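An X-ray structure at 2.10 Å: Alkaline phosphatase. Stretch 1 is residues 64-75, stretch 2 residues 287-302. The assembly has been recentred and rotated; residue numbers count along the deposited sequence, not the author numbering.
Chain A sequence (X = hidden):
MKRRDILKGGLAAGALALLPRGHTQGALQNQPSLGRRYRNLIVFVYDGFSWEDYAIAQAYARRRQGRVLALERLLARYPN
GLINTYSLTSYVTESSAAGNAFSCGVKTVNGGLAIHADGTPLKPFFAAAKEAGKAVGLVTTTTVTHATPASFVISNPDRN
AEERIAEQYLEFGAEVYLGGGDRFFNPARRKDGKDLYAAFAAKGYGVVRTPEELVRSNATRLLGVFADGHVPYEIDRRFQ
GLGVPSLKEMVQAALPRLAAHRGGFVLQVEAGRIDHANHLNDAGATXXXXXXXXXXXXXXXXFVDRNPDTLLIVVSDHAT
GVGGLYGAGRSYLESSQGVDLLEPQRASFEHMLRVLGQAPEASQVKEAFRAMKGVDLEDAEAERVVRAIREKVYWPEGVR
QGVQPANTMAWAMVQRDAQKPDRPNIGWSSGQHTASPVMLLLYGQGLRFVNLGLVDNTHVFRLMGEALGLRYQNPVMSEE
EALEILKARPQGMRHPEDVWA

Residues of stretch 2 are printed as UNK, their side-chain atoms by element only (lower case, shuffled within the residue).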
# COMPACT_ATOMS: atom_id res chain seq x y z
N ARG A 64 -6.98 17.24 -11.61
CA ARG A 64 -7.18 18.63 -11.21
C ARG A 64 -6.13 19.57 -11.74
O ARG A 64 -6.32 20.79 -11.69
CB ARG A 64 -7.16 18.80 -9.68
CG ARG A 64 -8.02 17.85 -8.89
CD ARG A 64 -9.38 17.73 -9.47
NE ARG A 64 -10.18 18.94 -9.26
CZ ARG A 64 -11.03 19.43 -10.15
NH1 ARG A 64 -11.18 18.87 -11.35
NH2 ARG A 64 -11.73 20.52 -9.83
N GLN A 65 -4.99 19.06 -12.17
CA GLN A 65 -3.97 19.92 -12.76
C GLN A 65 -3.71 19.57 -14.21
O GLN A 65 -2.88 20.22 -14.83
CB GLN A 65 -2.69 19.82 -11.92
CG GLN A 65 -2.93 20.21 -10.44
CD GLN A 65 -1.65 20.25 -9.61
OE1 GLN A 65 -0.68 19.59 -9.94
NE2 GLN A 65 -1.66 21.03 -8.53
N GLY A 66 -4.42 18.60 -14.76
CA GLY A 66 -4.21 18.22 -16.16
C GLY A 66 -2.78 17.90 -16.51
O GLY A 66 -2.32 18.22 -17.61
N ARG A 67 -2.05 17.27 -15.59
CA ARG A 67 -0.63 16.94 -15.80
C ARG A 67 -0.36 15.54 -15.25
O ARG A 67 -1.00 15.09 -14.30
CB ARG A 67 0.30 17.95 -15.10
CG ARG A 67 0.03 17.95 -13.57
CD ARG A 67 0.86 18.90 -12.73
NE ARG A 67 2.04 18.20 -12.29
CZ ARG A 67 2.44 18.07 -11.04
NH1 ARG A 67 1.77 18.60 -10.02
NH2 ARG A 67 3.56 17.40 -10.81
N VAL A 68 0.65 14.89 -15.82
CA VAL A 68 1.15 13.62 -15.29
C VAL A 68 2.22 13.91 -14.24
O VAL A 68 3.21 14.58 -14.54
CB VAL A 68 1.70 12.73 -16.40
CG1 VAL A 68 2.21 11.43 -15.83
CG2 VAL A 68 0.61 12.51 -17.43
N LEU A 69 2.03 13.41 -13.03
CA LEU A 69 3.01 13.51 -11.97
C LEU A 69 4.37 13.00 -12.42
O LEU A 69 4.48 11.94 -13.03
CB LEU A 69 2.47 12.69 -10.80
CG LEU A 69 2.99 12.87 -9.39
CD1 LEU A 69 2.50 14.17 -8.82
CD2 LEU A 69 2.49 11.70 -8.56
N ALA A 70 5.42 13.77 -12.11
CA ALA A 70 6.75 13.32 -12.50
C ALA A 70 7.07 11.95 -11.91
O ALA A 70 7.68 11.10 -12.57
CB ALA A 70 7.81 14.33 -12.09
N LEU A 71 6.64 11.69 -10.68
CA LEU A 71 6.90 10.39 -10.08
C LEU A 71 6.22 9.28 -10.88
O LEU A 71 6.80 8.20 -11.07
CB LEU A 71 6.44 10.39 -8.62
CG LEU A 71 6.81 9.13 -7.85
CD1 LEU A 71 8.29 8.80 -7.98
CD2 LEU A 71 6.37 9.20 -6.38
N GLU A 72 5.02 9.51 -11.40
CA GLU A 72 4.40 8.49 -12.25
C GLU A 72 5.29 8.21 -13.47
O GLU A 72 5.52 7.05 -13.83
CB GLU A 72 3.00 8.90 -12.72
CG GLU A 72 2.38 7.88 -13.69
CD GLU A 72 1.03 8.28 -14.28
OE1 GLU A 72 0.37 9.17 -13.73
OE2 GLU A 72 0.64 7.70 -15.32
N ARG A 73 5.77 9.26 -14.13
CA ARG A 73 6.62 9.06 -15.31
C ARG A 73 7.85 8.22 -14.97
O ARG A 73 8.26 7.37 -15.77
CB ARG A 73 7.06 10.40 -15.90
CG ARG A 73 5.88 11.33 -16.18
CD ARG A 73 6.32 12.71 -16.77
NE ARG A 73 5.34 13.79 -16.55
CZ ARG A 73 5.28 14.90 -17.29
NH1 ARG A 73 6.13 15.07 -18.30
NH2 ARG A 73 4.35 15.82 -17.06
N LEU A 74 8.46 8.46 -13.79
CA LEU A 74 9.63 7.68 -13.41
C LEU A 74 9.25 6.22 -13.12
O LEU A 74 9.90 5.29 -13.59
CB LEU A 74 10.34 8.29 -12.19
CG LEU A 74 10.85 9.71 -12.31
CD1 LEU A 74 11.75 10.13 -11.19
CD2 LEU A 74 11.56 9.90 -13.63
N LEU A 75 8.20 6.00 -12.34
CA LEU A 75 7.84 4.62 -12.05
C LEU A 75 7.40 3.85 -13.30
O LEU A 75 7.47 2.62 -13.32
CB LEU A 75 6.72 4.57 -11.02
CG LEU A 75 7.05 5.15 -9.64
CD1 LEU A 75 5.76 5.23 -8.85
CD2 LEU A 75 8.05 4.29 -8.89
N UNK A 287 -0.88 15.52 0.27
CA UNK A 287 -0.86 15.75 -1.16
C UNK A 287 0.10 16.86 -1.53
O UNK A 287 0.89 16.72 -2.46
c UNK A 287 -3.77 17.30 -3.27
c UNK A 287 -2.02 15.73 -4.10
c UNK A 287 -2.27 16.10 -1.64
c UNK A 287 -2.36 16.75 -3.02
N UNK A 288 0.03 18.01 -0.83
CA UNK A 288 0.87 19.14 -1.23
C UNK A 288 2.34 18.88 -0.94
O UNK A 288 3.20 19.37 -1.69
c UNK A 288 0.12 22.49 -4.78
c UNK A 288 0.36 20.45 -0.59
c UNK A 288 -0.77 20.98 -1.42
c UNK A 288 -1.97 21.87 -3.14
c UNK A 288 -2.09 20.93 -1.13
c UNK A 288 -2.25 22.46 -4.37
c UNK A 288 -1.19 22.77 -5.17
c UNK A 288 -0.67 21.57 -2.72
c UNK A 288 0.39 21.90 -3.56
n UNK A 288 -2.82 21.46 -2.15
N UNK A 289 2.68 18.10 0.10
CA UNK A 289 4.09 17.77 0.29
C UNK A 289 4.55 16.74 -0.74
O UNK A 289 5.73 16.72 -1.13
c UNK A 289 4.34 17.27 1.73
o UNK A 289 4.05 19.47 2.57
o UNK A 289 5.63 18.28 3.53
c UNK A 289 4.69 18.41 2.69
N UNK A 290 3.63 15.91 -1.23
CA UNK A 290 3.99 15.02 -2.32
C UNK A 290 4.18 15.82 -3.60
O UNK A 290 5.08 15.51 -4.39
c UNK A 290 2.92 13.02 -1.30
c UNK A 290 3.23 13.12 -3.77
c UNK A 290 2.93 13.93 -2.51
N UNK A 291 3.34 16.85 -3.81
CA UNK A 291 3.47 17.69 -5.00
C UNK A 291 4.72 18.57 -4.90
O UNK A 291 5.41 18.78 -5.89
c UNK A 291 1.07 16.83 -6.62
c UNK A 291 2.22 18.58 -5.19
c UNK A 291 0.93 17.82 -5.46
c UNK A 291 -0.20 18.75 -5.80
N UNK A 292 5.06 19.01 -3.69
CA UNK A 292 6.32 19.72 -3.54
C UNK A 292 7.52 18.82 -3.85
O UNK A 292 8.51 19.26 -4.44
c UNK A 292 6.45 20.26 -2.12
N UNK A 293 7.48 17.57 -3.38
CA UNK A 293 8.52 16.62 -3.74
C UNK A 293 8.60 16.43 -5.25
O UNK A 293 9.69 16.28 -5.81
c UNK A 293 8.25 15.27 -3.07
N UNK A 294 7.44 16.43 -5.93
CA UNK A 294 7.44 16.20 -7.36
C UNK A 294 8.18 17.30 -8.09
O UNK A 294 8.92 17.04 -9.05
c UNK A 294 5.87 15.12 -9.05
o UNK A 294 6.12 13.90 -8.87
o UNK A 294 5.53 15.59 -10.14
c UNK A 294 5.99 16.06 -7.86
N UNK A 295 8.03 18.54 -7.63
CA UNK A 295 8.80 19.62 -8.25
C UNK A 295 10.29 19.39 -8.07
O UNK A 295 11.10 19.72 -8.95
c UNK A 295 6.70 22.82 -7.44
o UNK A 295 5.62 22.94 -6.81
c UNK A 295 8.42 20.97 -7.65
c UNK A 295 7.04 21.45 -8.05
o UNK A 295 7.53 23.76 -7.58
N UNK A 296 10.67 18.85 -6.91
CA UNK A 296 12.08 18.57 -6.65
C UNK A 296 12.58 17.47 -7.57
O UNK A 296 13.69 17.55 -8.12
c UNK A 296 13.73 17.68 -4.93
c UNK A 296 12.29 18.19 -5.17
c UNK A 296 11.99 19.40 -4.26
N UNK A 297 11.77 16.43 -7.76
CA UNK A 297 12.11 15.33 -8.66
C UNK A 297 12.50 15.84 -10.03
O UNK A 297 13.47 15.36 -10.63
c UNK A 297 9.61 12.36 -8.70
c UNK A 297 11.03 12.93 -8.97
c UNK A 297 10.91 14.42 -8.77
c UNK A 297 12.08 12.30 -8.08
N UNK A 298 11.74 16.80 -10.54
CA UNK A 298 11.99 17.34 -11.85
C UNK A 298 13.34 18.01 -11.87
O UNK A 298 14.11 17.82 -12.81
c UNK A 298 10.88 18.32 -12.21
o UNK A 298 8.38 19.58 -12.60
c UNK A 298 8.48 18.42 -13.05
c UNK A 298 9.61 17.55 -12.55
o UNK A 298 7.67 17.91 -13.86
N UNK A 299 13.67 18.72 -10.79
CA UNK A 299 14.99 19.32 -10.67
C UNK A 299 16.09 18.26 -10.63
O UNK A 299 17.13 18.39 -11.28
c UNK A 299 15.75 21.48 -9.58
c UNK A 299 15.82 22.13 -8.23
c UNK A 299 15.04 20.16 -9.40
c UNK A 299 14.99 22.33 -10.60
N UNK A 300 15.90 17.22 -9.82
CA UNK A 300 16.95 16.23 -9.63
C UNK A 300 17.16 15.42 -10.90
O UNK A 300 18.30 15.09 -11.23
c UNK A 300 16.54 16.05 -7.10
c UNK A 300 16.61 15.33 -8.45
c UNK A 300 17.85 16.81 -6.80
c UNK A 300 16.20 15.07 -5.98
N UNK A 301 16.08 15.04 -11.59
CA UNK A 301 16.27 14.25 -12.80
C UNK A 301 16.93 15.09 -13.90
O UNK A 301 17.83 14.62 -14.60
o UNK A 301 13.98 14.68 -13.52
c UNK A 301 14.95 13.65 -13.29
c UNK A 301 14.43 12.67 -12.29
N UNK A 302 16.55 16.35 -14.00
CA UNK A 302 17.21 17.21 -14.99
C UNK A 302 18.69 17.34 -14.68
O UNK A 302 19.52 17.32 -15.59
c UNK A 302 16.53 18.57 -15.05
O HOH W 1 4.19 19.25 -8.30

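Position 287 carries four carbons forked at the second, none within reach of stretch 1: Leu 287. Position 288 has one carbon, then fused five- and six-membered rings holding eight carbons and one nitrogen, which only tryptophan provides. In Trp 288 the CA-to-CB bond points away, but the ring returns, placing CH2 3.8 Å from Gln 65 NE2.

Position 289, two carbons with two oxygens on the second, lies far from stretch 1. The atoms alone give a carboxylate, Asp 289. Position 290 is one carbon bearing two carbons, hence Val 290, with no close contact. Position 291 again shows four carbons forked at the second, Leu 291; its CD2 lies 3.7 Å from Leu 69 CD1 and 3.9 Å from Arg 67 NH1.

Positions 292 and 293 have a single carbon each, Ala 292 and Ala 293, both out of reach.

Position 294 has two carbons, the second carrying two oxygens, and points toward stretch 1. One oxygen lies 2.7 Å from Ala 70 N, the other 2.9 Å from Leu 71 N. Two backbone donors on one short forked group identify a carboxylate acceptor, Asp 294.

Position 295 has three carbons, the third with two oxygens, and points away: Glu 295. Position 296, one carbon bearing two, is Val 296, out of reach. Position 297 has four carbons forked at the second, packed among apolar atoms: Leu 297, whose CD2 is 3.7 Å from Leu 71 CB and whose CG is 3.6 Å from Leu 74 CD1. Position 298, three carbons ending in two oxygens, is Glu 298; its CG touches Ala 70 CB at 3.7 Å.

Positions 299 and 300 each show four carbons forked at the second and make no contact: Leu 299 and Leu 300. Position 301, one carbon carrying an oxygen and a carbon, is Thr 301, its CG2 3.9 Å from Leu 74 CD1. Position 302 has one carbon, Ala 302.

The contact centres on Asp 294, which receives hydrogen bonds from the first two amides of helix 70-75, Ala 70 N to OD2 (149°) and Leu 71 N to OD1 (150°). These amides have no preceding helical turn to supply acceptors. OD2 also meets Arg 67 NH2 at 2.8 Å, a salt bridge near the guanidinium plane, while Arg 67 NH1 donates to Gln 65 OE1 at 2.6 Å. Leu 291 and Leu 297, one turn before and roughly one after, add apolar packing. The helix axes approach to 9.7 Å at 56°.

Stretch 2 (287-302) LWDVLAADEVLELLTA
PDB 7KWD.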